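Local coordinates for L-threonine 3-dehydrogenase (Clostridioides difficile, PDB 7OL1), which probably catalyses the NAD-dependent oxidation of L-threonine at its 3-hydroxyl group, and is seen here as the apoenzyme, at residues Pro191-Pro199 with Met324-Lys335; Gly201-Val209 with Tyr224-Met233. All coordinates share one frame; numbering follows the deposited sequence.

Interaction 1: residues Pro191-Pro199 with Met324-Lys335; sequences PGLISYVTP and MTKDMLEKLSEK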
loop_
_atom_site.group_PDB
_atom_site.type_symbol
_atom_site.label_atom_id
_atom_site.label_comp_id
_atom_site.label_asym_id
_atom_site.label_seq_id
_atom_site.Cartn_x
_atom_site.Cartn_y
_atom_site.Cartn_z
ATOM N N PRO A 191 4.067 14.641 11.570
ATOM C CA PRO A 191 2.983 15.591 11.415
ATOM C C PRO A 191 3.474 16.832 10.680
ATOM O O PRO A 191 4.587 16.825 10.214
ATOM C CB PRO A 191 2.707 15.970 12.871
ATOM C CG PRO A 191 4.076 15.936 13.524
ATOM C CD PRO A 191 4.743 14.742 12.875
ATOM N N GLY A 192 2.646 17.877 10.668
ATOM C CA GLY A 192 3.073 19.244 10.332
ATOM C C GLY A 192 4.371 19.577 11.036
ATOM O O GLY A 192 4.447 19.422 12.263
ATOM N N LEU A 193 5.386 19.959 10.271
ATOM C CA LEU A 193 6.641 20.486 10.833
ATOM C C LEU A 193 6.671 22.001 10.636
ATOM O O LEU A 193 6.155 22.511 9.571
ATOM C CB LEU A 193 7.808 19.784 10.144
ATOM C CG LEU A 193 7.855 18.276 10.358
ATOM C CD1 LEU A 193 9.115 17.670 9.764
ATOM C CD2 LEU A 193 7.767 17.947 11.832
ATOM N N ILE A 194 7.205 22.666 11.669
ATOM C CA ILE A 194 7.431 24.135 11.802
ATOM C C ILE A 194 8.943 24.338 11.830
ATOM O O ILE A 194 9.592 23.729 12.737
ATOM C CB ILE A 194 6.807 24.690 13.108
ATOM C CG1 ILE A 194 5.401 24.162 13.379
ATOM C CG2 ILE A 194 6.819 26.207 13.135
ATOM C CD1 ILE A 194 4.403 24.670 12.398
ATOM N N SER A 195 9.479 25.142 10.900
ATOM C CA SER A 195 10.904 25.578 10.934
ATOM C C SER A 195 11.040 27.068 10.612
ATOM O O SER A 195 10.095 27.676 10.060
ATOM C CB SER A 195 11.784 24.746 10.042
ATOM O OG SER A 195 11.852 25.291 8.734
ATOM N N TYR A 196 12.202 27.610 10.969
ATOM C CA TYR A 196 12.581 29.024 10.747
ATOM C C TYR A 196 13.545 29.154 9.565
ATOM O O TYR A 196 13.617 30.260 9.016
ATOM C CB TYR A 196 13.206 29.591 12.011
ATOM C CG TYR A 196 14.265 28.750 12.676
ATOM C CD1 TYR A 196 15.596 28.850 12.305
ATOM C CD2 TYR A 196 13.954 27.931 13.747
ATOM C CE1 TYR A 196 16.587 28.134 12.959
ATOM C CE2 TYR A 196 14.930 27.199 14.407
ATOM C CZ TYR A 196 16.256 27.306 14.018
ATOM O OH TYR A 196 17.231 26.598 14.667
ATOM N N VAL A 197 14.244 28.068 9.200
ATOM C CA VAL A 197 15.213 28.000 8.061
ATOM C C VAL A 197 14.458 28.001 6.728
ATOM O O VAL A 197 14.973 28.597 5.776
ATOM C CB VAL A 197 16.127 26.760 8.143
ATOM C CG1 VAL A 197 17.069 26.665 6.949
ATOM C CG2 VAL A 197 16.911 26.699 9.448
ATOM N N THR A 198 13.321 27.311 6.640
ATOM C CA THR A 198 12.619 27.051 5.354
ATOM C C THR A 198 11.387 27.950 5.326
ATOM O O THR A 198 10.688 28.086 6.327
ATOM C CB THR A 198 12.352 25.553 5.137
ATOM O OG1 THR A 198 13.521 24.731 5.349
ATOM C CG2 THR A 198 11.773 25.309 3.758
ATOM N N PRO A 199 11.187 28.728 4.241
ATOM C CA PRO A 199 10.095 29.696 4.188
ATOM C C PRO A 199 8.748 29.042 3.905
ATOM O O PRO A 199 8.699 28.065 3.160
ATOM C CB PRO A 199 10.490 30.647 3.042
ATOM C CG PRO A 199 11.395 29.822 2.147
ATOM C CD PRO A 199 12.070 28.821 3.066
ATOM N N MET A 324 8.165 26.785 21.554
ATOM C CA MET A 324 8.264 27.007 20.092
ATOM C C MET A 324 8.024 28.487 19.784
ATOM O O MET A 324 8.927 29.120 19.199
ATOM C CB MET A 324 7.243 26.158 19.334
ATOM C CG MET A 324 7.365 26.284 17.836
ATOM S SD MET A 324 6.477 24.978 16.987
ATOM C CE MET A 324 4.823 25.659 16.941
ATOM N N THR A 325 6.859 29.022 20.151
ATOM C CA THR A 325 6.454 30.413 19.810
ATOM C C THR A 325 7.557 31.407 20.216
ATOM O O THR A 325 7.857 32.313 19.417
ATOM C CB THR A 325 5.109 30.783 20.439
ATOM O OG1 THR A 325 4.128 29.830 20.032
ATOM C CG2 THR A 325 4.646 32.171 20.047
ATOM N N LYS A 326 8.154 31.263 21.402
ATOM C CA LYS A 326 9.231 32.183 21.857
ATOM C C LYS A 326 10.389 32.075 20.855
ATOM O O LYS A 326 10.719 33.100 20.217
ATOM C CB LYS A 326 9.665 31.885 23.298
ATOM C CG LYS A 326 10.237 33.082 24.059
ATOM C CD LYS A 326 10.976 32.741 25.353
ATOM C CE LYS A 326 10.071 32.159 26.418
ATOM N NZ LYS A 326 10.659 30.935 27.004
ATOM N N ASP A 327 10.920 30.860 20.678
ATOM C CA ASP A 327 12.103 30.560 19.826
ATOM C C ASP A 327 11.864 30.974 18.370
ATOM O O ASP A 327 12.847 31.357 17.721
ATOM C CB ASP A 327 12.474 29.080 19.840
ATOM C CG ASP A 327 13.921 28.842 19.462
ATOM O OD1 ASP A 327 14.793 29.220 20.275
ATOM O OD2 ASP A 327 14.164 28.288 18.359
ATOM N N MET A 328 10.636 30.888 17.857
ATOM C CA MET A 328 10.369 31.229 16.436
ATOM C C MET A 328 10.526 32.739 16.244
ATOM O O MET A 328 11.093 33.158 15.210
ATOM C CB MET A 328 8.983 30.770 15.972
ATOM C CG MET A 328 8.971 29.313 15.566
ATOM S SD MET A 328 9.962 29.002 14.066
ATOM C CE MET A 328 8.826 29.612 12.815
ATOM N N LEU A 329 10.080 33.531 17.217
ATOM C CA LEU A 329 10.051 35.011 17.087
ATOM C C LEU A 329 11.463 35.570 17.315
ATOM O O LEU A 329 11.799 36.559 16.657
ATOM C CB LEU A 329 9.003 35.564 18.055
ATOM C CG LEU A 329 7.563 35.129 17.759
ATOM C CD1 LEU A 329 6.606 35.546 18.869
ATOM C CD2 LEU A 329 7.092 35.681 16.423
ATOM N N GLU A 330 12.286 34.914 18.140
ATOM C CA GLU A 330 13.744 35.198 18.250
ATOM C C GLU A 330 14.413 34.926 16.895
ATOM O O GLU A 330 15.001 35.881 16.334
ATOM C CB GLU A 330 14.422 34.341 19.325
ATOM C CG GLU A 330 13.931 34.599 20.738
ATOM C CD GLU A 330 14.560 33.706 21.798
ATOM O OE1 GLU A 330 15.693 33.195 21.572
ATOM O OE2 GLU A 330 13.912 33.518 22.848
ATOM N N LYS A 331 14.309 33.682 16.398
ATOM C CA LYS A 331 15.043 33.150 15.209
ATOM C C LYS A 331 14.552 33.828 13.915
ATOM O O LYS A 331 15.324 33.810 12.924
ATOM C CB LYS A 331 14.916 31.622 15.096
ATOM C CG LYS A 331 16.061 30.789 15.669
ATOM C CD LYS A 331 16.187 30.864 17.164
ATOM C CE LYS A 331 17.538 30.418 17.680
ATOM N NZ LYS A 331 17.523 28.985 18.035
ATOM N N LEU A 332 13.346 34.409 13.904
ATOM C CA LEU A 332 12.830 35.166 12.730
ATOM C C LEU A 332 13.226 36.652 12.798
ATOM O O LEU A 332 12.999 37.357 11.793
ATOM C CB LEU A 332 11.307 35.018 12.649
ATOM C CG LEU A 332 10.784 33.698 12.085
ATOM C CD1 LEU A 332 9.270 33.737 11.977
ATOM C CD2 LEU A 332 11.387 33.383 10.724
ATOM N N SER A 333 13.766 37.127 13.926
ATOM C CA SER A 333 14.231 38.530 14.115
ATOM C C SER A 333 15.727 38.627 13.802
ATOM O O SER A 333 16.091 39.467 12.962
ATOM C CB SER A 333 13.913 39.044 15.493
ATOM O OG SER A 333 12.638 39.660 15.483
ATOM N N GLU A 334 16.539 37.797 14.463
ATOM C CA GLU A 334 17.947 37.469 14.094
ATOM C C GLU A 334 18.095 37.356 12.561
ATOM O O GLU A 334 19.114 37.852 12.030
ATOM C CB GLU A 334 18.350 36.182 14.826
ATOM C CG GLU A 334 19.531 35.424 14.226
ATOM C CD GLU A 334 19.488 33.917 14.458
ATOM O OE1 GLU A 334 18.626 33.253 13.837
ATOM O OE2 GLU A 334 20.300 33.402 15.267
ATOM N N LYS A 335 17.139 36.722 11.872
ATOM C CA LYS A 335 17.142 36.546 10.391
ATOM C C LYS A 335 16.653 37.842 9.713
ATOM O O LYS A 335 16.944 38.012 8.521
ATOM C CB LYS A 335 16.293 35.327 9.996
ATOM C CG LYS A 335 16.744 34.568 8.748
ATOM C CD LYS A 335 16.062 33.211 8.527
ATOM C CE LYS A 335 16.460 32.160 9.552
ATOM N NZ LYS A 335 17.801 31.578 9.298
#

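Interaction 2: residues Gly201-Val209 with Tyr224-Met233; sequences GGGTTDYAV and YIAEGTKMDM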
loop_
_atom_site.group_PDB
_atom_site.type_symbol
_atom_site.label_atom_id
_atom_site.label_comp_id
_atom_site.label_asym_id
_atom_site.label_seq_id
_atom_site.Cartn_x
_atom_site.Cartn_y
_atom_site.Cartn_z
ATOM N N GLY A 201 5.618 27.657 2.374
ATOM C CA GLY A 201 5.461 27.186 0.983
ATOM C C GLY A 201 4.010 26.913 0.621
ATOM O O GLY A 201 3.784 26.020 -0.228
ATOM N N GLY A 202 3.067 27.652 1.227
ATOM C CA GLY A 202 1.609 27.471 1.061
ATOM C C GLY A 202 1.195 26.004 0.936
ATOM O O GLY A 202 0.246 25.742 0.180
ATOM N N GLY A 203 1.873 25.079 1.641
ATOM C CA GLY A 203 1.461 23.668 1.809
ATOM C C GLY A 203 0.348 23.547 2.844
ATOM O O GLY A 203 -0.050 24.579 3.434
ATOM N N THR A 204 -0.143 22.336 3.097
ATOM C CA THR A 204 -1.377 22.100 3.900
ATOM C C THR A 204 -1.232 22.688 5.319
ATOM O O THR A 204 -2.107 23.466 5.749
ATOM C CB THR A 204 -1.717 20.602 3.904
ATOM O OG1 THR A 204 -1.019 19.903 2.848
ATOM C CG2 THR A 204 -3.221 20.415 3.848
ATOM N N THR A 205 -0.144 22.340 6.014
ATOM C CA THR A 205 0.120 22.627 7.454
ATOM C C THR A 205 0.951 23.900 7.637
ATOM O O THR A 205 1.315 24.169 8.789
ATOM C CB THR A 205 0.955 21.517 8.115
ATOM O OG1 THR A 205 2.213 21.429 7.447
ATOM C CG2 THR A 205 0.323 20.143 8.077
ATOM N N ASP A 206 1.276 24.625 6.560
ATOM C CA ASP A 206 2.273 25.739 6.561
ATOM C C ASP A 206 1.660 27.006 7.190
ATOM O O ASP A 206 2.410 27.947 7.480
ATOM C CB ASP A 206 2.846 25.995 5.157
ATOM C CG ASP A 206 4.042 25.122 4.769
ATOM O OD1 ASP A 206 4.359 24.188 5.516
ATOM O OD2 ASP A 206 4.651 25.382 3.709
ATOM N N TYR A 207 0.354 27.021 7.448
ATOM C CA TYR A 207 -0.304 28.093 8.233
ATOM C C TYR A 207 0.478 28.344 9.527
ATOM O O TYR A 207 0.612 29.504 9.914
ATOM C CB TYR A 207 -1.768 27.759 8.522
ATOM C CG TYR A 207 -2.067 27.230 9.902
ATOM C CD1 TYR A 207 -2.171 28.071 10.998
ATOM C CD2 TYR A 207 -2.303 25.884 10.102
ATOM C CE1 TYR A 207 -2.477 27.586 12.261
ATOM C CE2 TYR A 207 -2.611 25.381 11.356
ATOM C CZ TYR A 207 -2.699 26.228 12.448
ATOM O OH TYR A 207 -3.001 25.686 13.676
ATOM N N ALA A 208 0.978 27.314 10.199
ATOM C CA ALA A 208 1.620 27.499 11.522
ATOM C C ALA A 208 3.030 28.075 11.375
ATOM O O ALA A 208 3.581 28.433 12.412
ATOM C CB ALA A 208 1.637 26.222 12.318
ATOM N N VAL A 209 3.594 28.146 10.166
ATOM C CA VAL A 209 4.900 28.831 9.923
ATOM C C VAL A 209 4.626 30.291 9.548
ATOM O O VAL A 209 5.066 31.168 10.318
ATOM C CB VAL A 209 5.755 28.123 8.861
ATOM C CG1 VAL A 209 7.111 28.797 8.710
ATOM C CG2 VAL A 209 5.940 26.649 9.193
ATOM N N TYR A 224 -5.821 30.521 6.285
ATOM C CA TYR A 224 -6.491 29.793 5.174
ATOM C C TYR A 224 -7.183 28.560 5.780
ATOM O O TYR A 224 -7.877 27.813 5.044
ATOM C CB TYR A 224 -5.524 29.541 3.998
ATOM C CG TYR A 224 -4.235 28.799 4.276
ATOM C CD1 TYR A 224 -3.076 29.459 4.662
ATOM C CD2 TYR A 224 -4.154 27.426 4.101
ATOM C CE1 TYR A 224 -1.891 28.774 4.908
ATOM C CE2 TYR A 224 -2.978 26.727 4.339
ATOM C CZ TYR A 224 -1.839 27.399 4.743
ATOM O OH TYR A 224 -0.696 26.686 4.970
ATOM N N ILE A 225 -7.061 28.401 7.105
ATOM C CA ILE A 225 -7.552 27.216 7.866
ATOM C C ILE A 225 -8.501 27.690 8.975
ATOM O O ILE A 225 -8.131 28.626 9.726
ATOM C CB ILE A 225 -6.350 26.394 8.372
ATOM C CG1 ILE A 225 -5.957 25.331 7.339
ATOM C CG2 ILE A 225 -6.615 25.786 9.739
ATOM C CD1 ILE A 225 -4.513 24.881 7.422
ATOM N N ALA A 226 -9.677 27.051 9.036
ATOM C CA ALA A 226 -10.843 27.422 9.872
ATOM C C ALA A 226 -10.455 27.343 11.345
ATOM O O ALA A 226 -9.625 26.484 11.676
ATOM C CB ALA A 226 -12.005 26.506 9.570
ATOM N N GLU A 227 -11.045 28.196 12.185
ATOM C CA GLU A 227 -10.728 28.273 13.638
ATOM C C GLU A 227 -11.225 26.982 14.291
ATOM O O GLU A 227 -12.120 26.343 13.701
ATOM C CB GLU A 227 -11.282 29.565 14.254
ATOM C CG GLU A 227 -12.683 29.491 14.840
ATOM C CD GLU A 227 -13.187 30.848 15.317
ATOM O OE1 GLU A 227 -12.470 31.502 16.099
ATOM O OE2 GLU A 227 -14.278 31.266 14.886
ATOM N N GLY A 228 -10.602 26.568 15.398
ATOM C CA GLY A 228 -10.920 25.294 16.079
ATOM C C GLY A 228 -10.521 24.015 15.318
ATOM O O GLY A 228 -10.746 22.916 15.886
ATOM N N THR A 229 -9.934 24.095 14.112
ATOM C CA THR A 229 -9.395 22.913 13.379
ATOM C C THR A 229 -8.079 22.457 14.033
ATOM O O THR A 229 -7.106 23.220 14.007
ATOM C CB THR A 229 -9.225 23.191 11.881
ATOM O OG1 THR A 229 -10.494 23.551 11.330
ATOM C CG2 THR A 229 -8.690 21.986 11.141
ATOM N N LYS A 230 -8.051 21.250 14.604
ATOM C CA LYS A 230 -6.897 20.738 15.387
ATOM C C LYS A 230 -6.088 19.773 14.508
ATOM O O LYS A 230 -6.715 19.040 13.679
ATOM C CB LYS A 230 -7.384 20.116 16.704
ATOM C CG LYS A 230 -7.458 21.093 17.878
ATOM C CD LYS A 230 -7.889 20.471 19.203
ATOM C CE LYS A 230 -7.086 20.962 20.396
ATOM N NZ LYS A 230 -6.474 19.821 21.118
ATOM N N MET A 231 -4.754 19.798 14.670
ATOM C CA MET A 231 -3.766 19.033 13.853
ATOM C C MET A 231 -2.535 18.674 14.694
ATOM O O MET A 231 -2.153 19.472 15.560
ATOM C CB MET A 231 -3.310 19.864 12.649
ATOM C CG MET A 231 -3.989 19.454 11.354
ATOM S SD MET A 231 -3.730 20.606 9.977
ATOM C CE MET A 231 -3.973 22.180 10.798
ATOM N N ASP A 232 -1.878 17.547 14.434
ATOM C CA ASP A 232 -0.549 17.350 15.064
ATOM C C ASP A 232 0.475 18.266 14.387
ATOM O O ASP A 232 0.398 18.461 13.143
ATOM C CB ASP A 232 -0.030 15.928 14.983
ATOM C CG ASP A 232 -0.837 14.961 15.806
ATOM O OD1 ASP A 232 -1.908 14.526 15.292
ATOM O OD2 ASP A 232 -0.372 14.642 16.925
ATOM N N MET A 233 1.408 18.756 15.201
ATOM C CA MET A 233 2.565 19.567 14.803
ATOM C C MET A 233 3.767 19.148 15.643
ATOM O O MET A 233 3.580 18.517 16.714
ATOM C CB MET A 233 2.321 21.051 15.039
ATOM C CG MET A 233 1.147 21.571 14.295
ATOM S SD MET A 233 1.540 21.875 12.614
ATOM C CE MET A 233 -0.018 22.580 12.081
#

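Interaction 1: residues Pro191-Pro199 with Met324-Lys335
Y196 lays one face of its ring against the stem of K331 on the chain's last helix, 321-334, joining it to the loop that follows strand 184-194. The lysine's CG lies 3.7 Å above the plane, over the ring centre, and its CB covers the inner end near CG of the tyrosine: a CH-pi contact. With chi1 at 47°, the ring's CG lies between the backbone N and the carbonyl carbon, and that rotation presents the flat side to the helix. M328 comes from another direction: its SD sits at the ring edge, 5.4 Å from the centroid, a Met-aromatic contact, and also 3.9 Å from Y196 CB. The M328 chain folds back at chi2 and chi3, carrying CE to S195 O (3.6 Å) and I194 CG2 (4.0 Å). One helical turn earlier, M324 crosses I194 at about a right angle, with SD 3.9 Å from CG1. At the far end, K335 CE touches Y196 O at 3.5 Å. K331 NZ forms a salt bridge with D327 OD2, its hydrogen bond weak (3.4 Å). No hydrogen bond crosses between the segments; the cohesion is dispersive, while K331 and D327 pair within the helix and D327 with Y235.

Interaction 2: residues Gly201-Val209 with Tyr224-Met233
Y207 reaches out from helix 207-217 toward 224-233, meeting a different partner at each step. Its CB rests against the ring of Y224, 3.8 Å from CE1. Further out, CD2 meets I225 CD1 at 3.6 Å, and CE2 meets M231 CE at 3.5 Å and M233 CE at 3.9 Å. The M231 methyl lies near the ring plane, its chain running past the tyrosine in the opposite direction. I225 CG2 stands 4.3 Å over the rim of one face; over the centre of the opposite face lies A208 CB, from the next residue of the same helix, which M233 CE also touches. Y224 CG sits between its own backbone N and carbonyl carbon (chi1 56°), which turns the ring so that its hydroxyl, at the base of Y207, donates a 2.7 Å hydrogen bond to G203 O, almost in line with the carbonyl (C=O...donor 172°). That bond ties Y224 to the type I turn G203-D206 leading to the helix. Y207 thus lies between that helix, the 224-231 connection and strand 232-235, with P269 and I272 of helix 269-277 also touching its side chain. Helix 291-299 adds R293 against Y224 and A297 against M231.

How the interactions relate
The centres of the two interactions lie about 15 Å apart, and both reach one mixed sheet: strand 184-194 ends inside segment 191-199, and its parallel neighbour 232-235 takes up the end of 224-233. In the chain, 191-199 comes first, then 201-209 and 224-233, and finally 324-335, so interaction 2 falls wholly between the halves of interaction 1. They touch directly: I194 packs on A208, P191 on D232, and G192 on T205. Helix 207-217 also reaches both, its Y212 meeting M324 and L332. The C-terminal helix 321-334 and the turn leading to helix 207-217 are thereby joined to these two neighbouring strands, in a fold consistent with the Rossmann-like NAD(P)-dependent epimerase/dehydratase family.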